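Long-range contacts in glutathione S-transferase omega-like 2 (Saccharomyces cerevisiae, PDB 5LKB), which acts as a glutathione-dependent thiol transferase and dehydroascorbate reductase and reacts with glutathionyl-(hydro)quinones: residues Trp48-Leu53 with Arg289-Val294; Asp210-Val215 with Thr284-Arg289. All coordinates share one frame; numbering follows the deposited sequence.

Contact 1 of 2, residues Trp48-Leu53 with Arg289-Val294; sequences WAHRTL and RLYTTV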
ATOM      1  N   TRP A  48      -6.115  -6.682 -19.532  1.00 14.22           N
ATOM      2  CA  TRP A  48      -6.146  -7.525 -20.729  1.00 12.96           C
ATOM      3  C   TRP A  48      -7.036  -6.865 -21.772  1.00 13.05           C
ATOM      4  O   TRP A  48      -6.636  -6.678 -22.942  1.00 15.69           O
ATOM      5  CB  TRP A  48      -6.627  -8.932 -20.297  1.00 13.36           C
ATOM      6  CG  TRP A  48      -5.963  -9.507 -19.075  1.00 15.59           C
ATOM      7  CD1 TRP A  48      -6.494  -9.556 -17.823  1.00 17.84           C
ATOM      8  CD2 TRP A  48      -4.607  -9.979 -18.939  1.00 14.97           C
ATOM      9  NE1 TRP A  48      -5.581 -10.028 -16.925  1.00 17.28           N
ATOM     10  CE2 TRP A  48      -4.421 -10.331 -17.587  1.00 16.27           C
ATOM     11  CE3 TRP A  48      -3.555 -10.191 -19.831  1.00 15.05           C
ATOM     12  CZ2 TRP A  48      -3.237 -10.868 -17.121  1.00 16.14           C
ATOM     13  CZ3 TRP A  48      -2.397 -10.735 -19.382  1.00 18.45           C
ATOM     14  CH2 TRP A  48      -2.237 -11.070 -18.013  1.00 15.38           C
ATOM     15  N   ALA A  49      -8.259  -6.508 -21.362  1.00 15.10           N
ATOM     16  CA  ALA A  49      -9.164  -5.789 -22.262  1.00 14.48           C
ATOM     17  C   ALA A  49      -8.590  -4.442 -22.662  1.00 15.24           C
ATOM     18  O   ALA A  49      -8.780  -3.970 -23.786  1.00 14.93           O
ATOM     19  CB  ALA A  49     -10.524  -5.634 -21.587  1.00 16.95           C
ATOM     20  N   HIS A  50      -7.864  -3.781 -21.749  1.00 12.66           N
ATOM     21  CA  HIS A  50      -7.287  -2.496 -22.059  1.00 12.97           C
ATOM     22  C   HIS A  50      -6.358  -2.606 -23.274  1.00 13.83           C
ATOM     23  O   HIS A  50      -6.268  -1.702 -24.056  1.00 14.38           O
ATOM     24  CB  HIS A  50      -6.604  -1.921 -20.797  1.00 13.19           C
ATOM     25  CG  HIS A  50      -6.229  -0.471 -20.878  1.00 12.48           C
ATOM     26  ND1 HIS A  50      -5.620   0.190 -19.809  1.00 13.01           N
ATOM     27  CD2 HIS A  50      -6.443   0.455 -21.837  1.00 15.22           C
ATOM     28  CE1 HIS A  50      -5.462   1.455 -20.141  1.00 12.50           C
ATOM     29  NE2 HIS A  50      -5.962   1.645 -21.361  1.00 13.45           N
ATOM     30  N   ARG A  51      -5.633  -3.717 -23.420  1.00 15.21           N
ATOM     31  CA  ARG A  51      -4.753  -3.894 -24.567  1.00 14.45           C
ATOM     32  C   ARG A  51      -5.520  -3.696 -25.836  1.00 14.59           C
ATOM     33  O   ARG A  51      -5.010  -3.072 -26.754  1.00 15.61           O
ATOM     34  CB  ARG A  51      -4.181  -5.309 -24.600  1.00 14.29           C
ATOM     35  CG  ARG A  51      -3.332  -5.772 -23.383  1.00 16.81           C
ATOM     36  CD  ARG A  51      -3.168  -7.264 -23.503  1.00 16.26           C
ATOM     37  NE  ARG A  51      -2.047  -7.762 -22.720  1.00 15.37           N
ATOM     38  CZ  ARG A  51      -1.596  -9.000 -22.795  1.00 18.00           C
ATOM     39  NH1 ARG A  51      -2.172  -9.846 -23.663  1.00 17.09           N
ATOM     40  NH2 ARG A  51      -0.573  -9.367 -22.053  1.00 16.65           N
ATOM     41  N   THR A  52      -6.733  -4.217 -25.871  1.00 14.07           N
ATOM     42  CA  THR A  52      -7.510  -4.187 -27.106  1.00 15.29           C
ATOM     43  C   THR A  52      -8.056  -2.799 -27.391  1.00 15.56           C
ATOM     44  O   THR A  52      -8.198  -2.435 -28.564  1.00 15.18           O
ATOM     45  CB  THR A  52      -8.617  -5.247 -27.087  1.00 14.19           C
ATOM     46  OG1 THR A  52      -9.687  -4.937 -26.215  1.00 15.87           O
ATOM     47  CG2 THR A  52      -8.096  -6.606 -26.714  1.00 15.28           C
ATOM     48  N   LEU A  53      -8.403  -2.013 -26.353  1.00 14.94           N
ATOM     49  CA  LEU A  53      -8.862  -0.651 -26.563  1.00 15.57           C
ATOM     50  C   LEU A  53      -7.744   0.212 -27.128  1.00 16.16           C
ATOM     51  O   LEU A  53      -7.972   0.989 -28.064  1.00 14.96           O
ATOM     52  CB  LEU A  53      -9.354  -0.052 -25.276  1.00 14.04           C
ATOM     53  CG  LEU A  53     -10.604  -0.611 -24.687  1.00 17.95           C
ATOM     54  CD1 LEU A  53     -10.921   0.123 -23.355  1.00 17.75           C
ATOM     55  CD2 LEU A  53     -11.813  -0.503 -25.604  1.00 19.01           C
ATOM     56  N   ARG A 289       1.324  -3.998 -24.099  1.00 15.07           N
ATOM     57  CA  ARG A 289       1.089  -5.056 -23.145  1.00 15.77           C
ATOM     58  C   ARG A 289       1.704  -4.707 -21.798  1.00 13.91           C
ATOM     59  O   ARG A 289       1.067  -4.952 -20.772  1.00 15.83           O
ATOM     60  CB  ARG A 289       1.613  -6.395 -23.675  1.00 15.43           C
ATOM     61  CG  ARG A 289       0.743  -6.982 -24.838  1.00 15.86           C
ATOM     62  CD  ARG A 289       1.546  -8.145 -25.525  1.00 16.64           C
ATOM     63  NE  ARG A 289       1.969  -9.126 -24.549  1.00 18.23           N
ATOM     64  CZ  ARG A 289       1.779 -10.420 -24.569  1.00 18.99           C
ATOM     65  NH1 ARG A 289       1.136 -11.010 -25.581  1.00 19.64           N
ATOM     66  NH2 ARG A 289       2.279 -11.159 -23.576  1.00 18.94           N
ATOM     67  N   LEU A 290       2.892  -4.114 -21.783  1.00 13.88           N
ATOM     68  CA  LEU A 290       3.496  -3.731 -20.495  1.00 13.49           C
ATOM     69  C   LEU A 290       2.702  -2.597 -19.875  1.00 15.49           C
ATOM     70  O   LEU A 290       2.515  -2.571 -18.640  1.00 14.64           O
ATOM     71  CB  LEU A 290       4.945  -3.306 -20.681  1.00 14.07           C
ATOM     72  CG  LEU A 290       5.695  -2.840 -19.416  1.00 14.20           C
ATOM     73  CD1 LEU A 290       5.736  -3.959 -18.432  1.00 15.35           C
ATOM     74  CD2 LEU A 290       7.076  -2.388 -19.751  1.00 16.37           C
ATOM     75  N   TYR A 291       2.280  -1.630 -20.679  1.00 14.08           N
ATOM     76  CA  TYR A 291       1.604  -0.427 -20.166  1.00 13.10           C
ATOM     77  C   TYR A 291       0.374  -0.765 -19.321  1.00 15.89           C
ATOM     78  O   TYR A 291       0.114  -0.114 -18.286  1.00 14.98           O
ATOM     79  CB  TYR A 291       1.130   0.441 -21.344  1.00 15.42           C
ATOM     80  CG  TYR A 291       0.283   1.655 -20.964  1.00 12.37           C
ATOM     81  CD1 TYR A 291      -1.061   1.533 -20.889  1.00 13.19           C
ATOM     82  CD2 TYR A 291       0.840   2.878 -20.661  1.00 15.42           C
ATOM     83  CE1 TYR A 291      -1.876   2.572 -20.545  1.00 14.53           C
ATOM     84  CE2 TYR A 291       0.031   3.967 -20.315  1.00 14.92           C
ATOM     85  CZ  TYR A 291      -1.311   3.822 -20.287  1.00 13.53           C
ATOM     86  OH  TYR A 291      -2.141   4.870 -19.940  1.00 14.35           O
ATOM     87  N   THR A 292      -0.451  -1.694 -19.757  1.00 12.96           N
ATOM     88  CA  THR A 292      -1.722  -1.895 -19.073  1.00 12.56           C
ATOM     89  C   THR A 292      -1.488  -2.360 -17.630  1.00 14.57           C
ATOM     90  O   THR A 292      -2.296  -2.065 -16.750  1.00 13.51           O
ATOM     91  CB  THR A 292      -2.664  -2.783 -19.850  1.00 15.08           C
ATOM     92  OG1 THR A 292      -2.033  -4.057 -19.987  1.00 15.32           O
ATOM     93  CG2 THR A 292      -2.994  -2.199 -21.256  1.00 14.21           C
ATOM     94  N   THR A 293      -0.374  -3.044 -17.375  1.00 13.04           N
ATOM     95  CA  THR A 293      -0.001  -3.389 -16.008  1.00 13.85           C
ATOM     96  C   THR A 293       0.607  -2.191 -15.304  1.00 12.29           C
ATOM     97  O   THR A 293       0.282  -1.893 -14.133  1.00 13.52           O
ATOM     98  CB  THR A 293       0.959  -4.572 -15.980  1.00 14.17           C
ATOM     99  OG1 THR A 293       0.302  -5.710 -16.561  1.00 13.78           O
ATOM    100  CG2 THR A 293       1.375  -4.907 -14.548  1.00 14.58           C
ATOM    101  N   VAL A 294       1.618  -1.578 -15.921  1.00 11.96           N
ATOM    102  CA  VAL A 294       2.367  -0.503 -15.269  1.00 13.44           C
ATOM    103  C   VAL A 294       1.448   0.657 -14.885  1.00 13.57           C
ATOM    104  O   VAL A 294       1.578   1.198 -13.784  1.00 12.94           O
ATOM    105  CB  VAL A 294       3.571  -0.023 -16.109  1.00 15.40           C
ATOM    106  CG1 VAL A 294       4.331   1.146 -15.410  1.00 14.78           C
ATOM    107  CG2 VAL A 294       4.581  -1.147 -16.313  1.00 15.87           C
TER
HETATM  108  O   HOH W   1      -0.944  -6.772 -20.363  1.00 15.27           O
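The helix that follows the nucleophile Cys46 in the thioredoxin-like half of the subunit packs here on helix 285-304 of the helical half, so this buried contact lies on the interface between the two domains of the glutathione transferase fold. The short axes pass 8.8 Å apart at 128°. Arg289 opens the segment 289-294, one turn into its helix. Its chain bends at the third torsion and brings its guanidinium over that of Arg51, which reaches it on a chain extended from CG to NE. The planes lie 29° apart, with Arg51 NH2 3.6 Å from Arg289 NE, over the rim of the Arg289 guanidinium. Arg289 CG also touches the face of Arg51 turned to it, while Trp48 CE3 covers the opposite face over its centre. A water ties the base of the stack, accepting from Arg51 NE at 2.8 Å and donating to Arg289 O at 2.7 Å. Two residues on, Tyr291 turns the edge of its ring toward the His50 ring in an offset edge-to-face pair, planes at 75°, the two CE1 atoms of Tyr291 and His50 being 3.8 Å apart. Beyond the pair, Tyr291 OH bonds to Thr337, and His50 to Thr336 and Arg296. Thr292 then wedges its methyl against His50, CG2 to CB 3.6 Å; its OG1 turns to Pro47 O. An alanine in place of Arg51 would remove the stacked guanidinium and the donor to the water, and would probably loosen the seating of Arg289 and Trp48. Two like charges thus lie face to face in a buried place, where their mutual repulsion is probably offset by surrounding acceptors, such as the carbonyl reached through water and Ser174 OG, weakly bonded to Arg51 NH1.

Contact 2 of 2, residues Asp210-Val215 with Thr284-Arg289; sequences DFNSWV and TEADIR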
ATOM      1  N   ASP A 210       9.703 -12.457 -27.453  1.00 21.05           N
ATOM      2  CA  ASP A 210      10.525 -12.900 -26.327  1.00 23.74           C
ATOM      3  C   ASP A 210      10.303 -11.993 -25.122  1.00 23.89           C
ATOM      4  O   ASP A 210      10.189 -12.489 -24.006  1.00 25.28           O
ATOM      5  CB  ASP A 210      12.000 -12.895 -26.721  1.00 26.67           C
ATOM      6  CG  ASP A 210      12.354 -13.995 -27.729  1.00 32.25           C
ATOM      7  OD1 ASP A 210      11.533 -14.921 -27.945  1.00 33.66           O
ATOM      8  OD2 ASP A 210      13.492 -13.911 -28.257  1.00 35.36           O
ATOM      9  N   PHE A 211      10.249 -10.671 -25.335  1.00 25.36           N
ATOM     10  CA  PHE A 211       9.935  -9.741 -24.237  1.00 23.12           C
ATOM     11  C   PHE A 211       8.550 -10.052 -23.677  1.00 19.50           C
ATOM     12  O   PHE A 211       8.370 -10.175 -22.447  1.00 18.19           O
ATOM     13  CB  PHE A 211      10.003  -8.323 -24.803  1.00 22.52           C
ATOM     14  CG  PHE A 211       9.852  -7.217 -23.793  1.00 19.48           C
ATOM     15  CD1 PHE A 211      10.943  -6.787 -23.077  1.00 20.85           C
ATOM     16  CD2 PHE A 211       8.644  -6.526 -23.689  1.00 17.86           C
ATOM     17  CE1 PHE A 211      10.817  -5.731 -22.153  1.00 24.99           C
ATOM     18  CE2 PHE A 211       8.493  -5.471 -22.794  1.00 19.43           C
ATOM     19  CZ  PHE A 211       9.573  -5.056 -22.027  1.00 22.75           C
ATOM     20  N   ASN A 212       7.552 -10.135 -24.545  1.00 19.22           N
ATOM     21  CA  ASN A 212       6.177 -10.440 -24.146  1.00 16.29           C
ATOM     22  C   ASN A 212       6.094 -11.682 -23.281  1.00 21.97           C
ATOM     23  O   ASN A 212       5.300 -11.741 -22.345  1.00 19.57           O
ATOM     24  CB  ASN A 212       5.268 -10.688 -25.370  1.00 18.32           C
ATOM     25  CG  ASN A 212       4.763  -9.429 -26.057  1.00 19.34           C
ATOM     26  OD1 ASN A 212       5.033  -8.274 -25.668  1.00 17.24           O
ATOM     27  ND2 ASN A 212       4.065  -9.667 -27.188  1.00 19.26           N
ATOM     28  N   SER A 213       6.882 -12.725 -23.593  1.00 20.70           N
ATOM     29  CA  SER A 213       6.776 -13.982 -22.874  1.00 19.11           C
ATOM     30  C   SER A 213       7.105 -13.822 -21.382  1.00 18.21           C
ATOM     31  O   SER A 213       6.353 -14.319 -20.537  1.00 21.35           O
ATOM     32  CB  SER A 213       7.677 -15.057 -23.521  1.00 23.66           C
ATOM     33  OG  SER A 213       7.464 -16.274 -22.852  1.00 28.66           O
ATOM     34  N   TRP A 214       8.252 -13.220 -21.069  1.00 21.29           N
ATOM     35  CA  TRP A 214       8.603 -13.089 -19.639  1.00 20.61           C
ATOM     36  C   TRP A 214       7.843 -11.955 -18.982  1.00 20.24           C
ATOM     37  O   TRP A 214       7.602 -12.023 -17.766  1.00 20.95           O
ATOM     38  CB  TRP A 214      10.121 -12.960 -19.412  1.00 23.36           C
ATOM     39  CG  TRP A 214      10.847 -11.839 -20.041  1.00 20.86           C
ATOM     40  CD1 TRP A 214      11.503 -11.858 -21.257  1.00 21.20           C
ATOM     41  CD2 TRP A 214      11.075 -10.539 -19.500  1.00 21.40           C
ATOM     42  NE1 TRP A 214      12.097 -10.664 -21.493  1.00 21.94           N
ATOM     43  CE2 TRP A 214      11.875  -9.831 -20.419  1.00 19.29           C
ATOM     44  CE3 TRP A 214      10.705  -9.901 -18.302  1.00 22.18           C
ATOM     45  CZ2 TRP A 214      12.269  -8.497 -20.220  1.00 24.24           C
ATOM     46  CZ3 TRP A 214      11.108  -8.583 -18.103  1.00 22.89           C
ATOM     47  CH2 TRP A 214      11.905  -7.901 -19.019  1.00 19.72           C
ATOM     48  N   VAL A 215       7.501 -10.895 -19.710  1.00 20.13           N
ATOM     49  CA  VAL A 215       6.653  -9.868 -19.109  1.00 17.29           C
ATOM     50  C   VAL A 215       5.298 -10.454 -18.760  1.00 19.61           C
ATOM     51  O   VAL A 215       4.725 -10.147 -17.707  1.00 16.98           O
ATOM     52  CB  VAL A 215       6.558  -8.631 -20.029  1.00 16.47           C
ATOM     53  CG1 VAL A 215       5.435  -7.686 -19.576  1.00 18.05           C
ATOM     54  CG2 VAL A 215       7.866  -7.946 -20.067  1.00 16.56           C
ATOM     55  N   THR A 284       5.489  -0.360 -30.166  1.00 19.02           N
ATOM     56  CA  THR A 284       5.071  -1.693 -30.524  1.00 18.78           C
ATOM     57  C   THR A 284       4.086  -2.252 -29.520  1.00 22.10           C
ATOM     58  O   THR A 284       3.854  -1.692 -28.418  1.00 17.90           O
ATOM     59  CB  THR A 284       6.246  -2.670 -30.655  1.00 19.35           C
ATOM     60  OG1 THR A 284       6.664  -3.113 -29.348  1.00 20.34           O
ATOM     61  CG2 THR A 284       7.418  -2.076 -31.467  1.00 19.59           C
ATOM     62  N   GLU A 285       3.544  -3.401 -29.889  1.00 17.94           N
ATOM     63  CA  GLU A 285       2.695  -4.202 -29.026  1.00 16.56           C
ATOM     64  C   GLU A 285       3.337  -4.481 -27.664  1.00 17.15           C
ATOM     65  O   GLU A 285       2.620  -4.618 -26.659  1.00 18.05           O
ATOM     66  CB  GLU A 285       2.457  -5.539 -29.712  1.00 18.41           C
ATOM     67  CG  GLU A 285       1.694  -6.506 -28.924  1.00 19.91           C
ATOM     68  CD  GLU A 285       1.571  -7.849 -29.652  1.00 19.54           C
ATOM     69  OE1 GLU A 285       2.235  -8.825 -29.238  1.00 19.49           O
ATOM     70  OE2 GLU A 285       0.783  -7.906 -30.618  1.00 21.29           O
ATOM     71  N   ALA A 286       4.664  -4.628 -27.631  1.00 14.99           N
ATOM     72  CA  ALA A 286       5.339  -4.901 -26.356  1.00 15.33           C
ATOM     73  C   ALA A 286       5.075  -3.765 -25.387  1.00 17.91           C
ATOM     74  O   ALA A 286       4.878  -4.005 -24.182  1.00 17.15           O
ATOM     75  CB  ALA A 286       6.848  -5.041 -26.565  1.00 18.09           C
ATOM     76  N   ASP A 287       5.094  -2.515 -25.887  1.00 16.71           N
ATOM     77  CA  ASP A 287       4.781  -1.373 -25.012  1.00 15.59           C
ATOM     78  C   ASP A 287       3.340  -1.434 -24.525  1.00 16.64           C
ATOM     79  O   ASP A 287       3.047  -1.122 -23.340  1.00 15.29           O
ATOM     80  CB  ASP A 287       5.013  -0.059 -25.724  1.00 17.38           C
ATOM     81  CG  ASP A 287       6.411   0.107 -26.165  1.00 22.76           C
ATOM     82  OD1 ASP A 287       7.328   0.183 -25.347  1.00 17.75           O
ATOM     83  OD2 ASP A 287       6.633   0.192 -27.413  1.00 19.76           O
ATOM     84  N   ILE A 288       2.430  -1.760 -25.409  1.00 15.16           N
ATOM     85  CA  ILE A 288       1.016  -1.807 -25.073  1.00 14.72           C
ATOM     86  C   ILE A 288       0.777  -2.801 -23.957  1.00 14.48           C
ATOM     87  O   ILE A 288       0.110  -2.503 -22.959  1.00 15.03           O
ATOM     88  CB  ILE A 288       0.177  -2.089 -26.337  1.00 14.92           C
ATOM     89  CG1 ILE A 288       0.313  -0.905 -27.304  1.00 17.22           C
ATOM     90  CG2 ILE A 288      -1.288  -2.368 -25.961  1.00 15.27           C
ATOM     91  CD1 ILE A 288      -0.295  -1.133 -28.663  1.00 17.88           C
ATOM     92  N   ARG A 289       1.324  -3.998 -24.099  1.00 15.07           N
ATOM     93  CA  ARG A 289       1.089  -5.056 -23.145  1.00 15.77           C
ATOM     94  C   ARG A 289       1.704  -4.707 -21.798  1.00 13.91           C
ATOM     95  O   ARG A 289       1.067  -4.952 -20.772  1.00 15.83           O
ATOM     96  CB  ARG A 289       1.613  -6.395 -23.675  1.00 15.43           C
ATOM     97  CG  ARG A 289       0.743  -6.982 -24.838  1.00 15.86           C
ATOM     98  CD  ARG A 289       1.546  -8.145 -25.525  1.00 16.64           C
ATOM     99  NE  ARG A 289       1.969  -9.126 -24.549  1.00 18.23           N
ATOM    100  CZ  ARG A 289       1.779 -10.420 -24.569  1.00 18.99           C
ATOM    101  NH1 ARG A 289       1.136 -11.010 -25.581  1.00 19.64           N
ATOM    102  NH2 ARG A 289       2.279 -11.159 -23.576  1.00 18.94           N
TER
HETATM  103  O   HOH W   2       3.551  -8.728 -22.213  1.00 17.52           O
HETATM  104  O   HOH W   3       5.253  -6.768 -23.293  1.00 18.52           O
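A capping box opens helix 285-304 in the all-helical C-terminal domain, a feature known from this helix in glutathione transferases. Thr284 OG1 accepts from Ala286 N at 3.0 Å, and Asp287 OD2 answers by taking the N-H of Thr284 on its anti lone pair, also at 3.0 Å. The other oxygen of Asp287 is bonded to Thr278 and Trp322. Just past the cap, helix 205-220 runs almost parallel and points Asn212 at the facing helix, between Glu285 and Arg289. Its ND2 donates to Glu285 OE1 over 2.9 Å; the bond is bent, 130° at the hydrogen, but amide and carboxylate are nearly coplanar and an anti lone pair is used. Glu285 OE2 is left for a salt bridge to Arg179. The amide also lies flat on Arg289, planes 8° apart, with Asn212 CG 3.2 Å from Arg289 NE. Arg289 NE donates a hydrogen bond to a water 2.8 Å away. A second water donates both to Asn212 OD1, at 2.8 Å, and to Ala286 O, at 2.9 Å. Alongside, Phe211 CD2 rests on Ala286 CB, 3.7 Å apart. With both ends of its amide engaged, Asn212 is probably held in rotation and presents a flat, neutral surface to the arginine, while the nearby carboxylate of Glu285 probably eases the burial of that positive charge.

Arg289 belongs to both contacts, whose centres are about 10 Å apart; both use helix 285-304, and contact 2 is nested within the chain loop that contact 1 closes. Asn212 and Arg51 cover opposite faces of the Arg289 guanidinium, so a layered row runs from Trp48 through the two arginines to Asn212, linking the N-terminal domain to helix 205-220. Leu290 CD1 adds packing against Val215 CG1 at 3.9 Å. The row borders the glutathione site: between side chains, Arg51 lies about 3 Å from Ser174 and Arg289 about 6 Å from Glu173, both glutathione-binding residues. A glycerol sits about 4 Å from the Arg51 side chain.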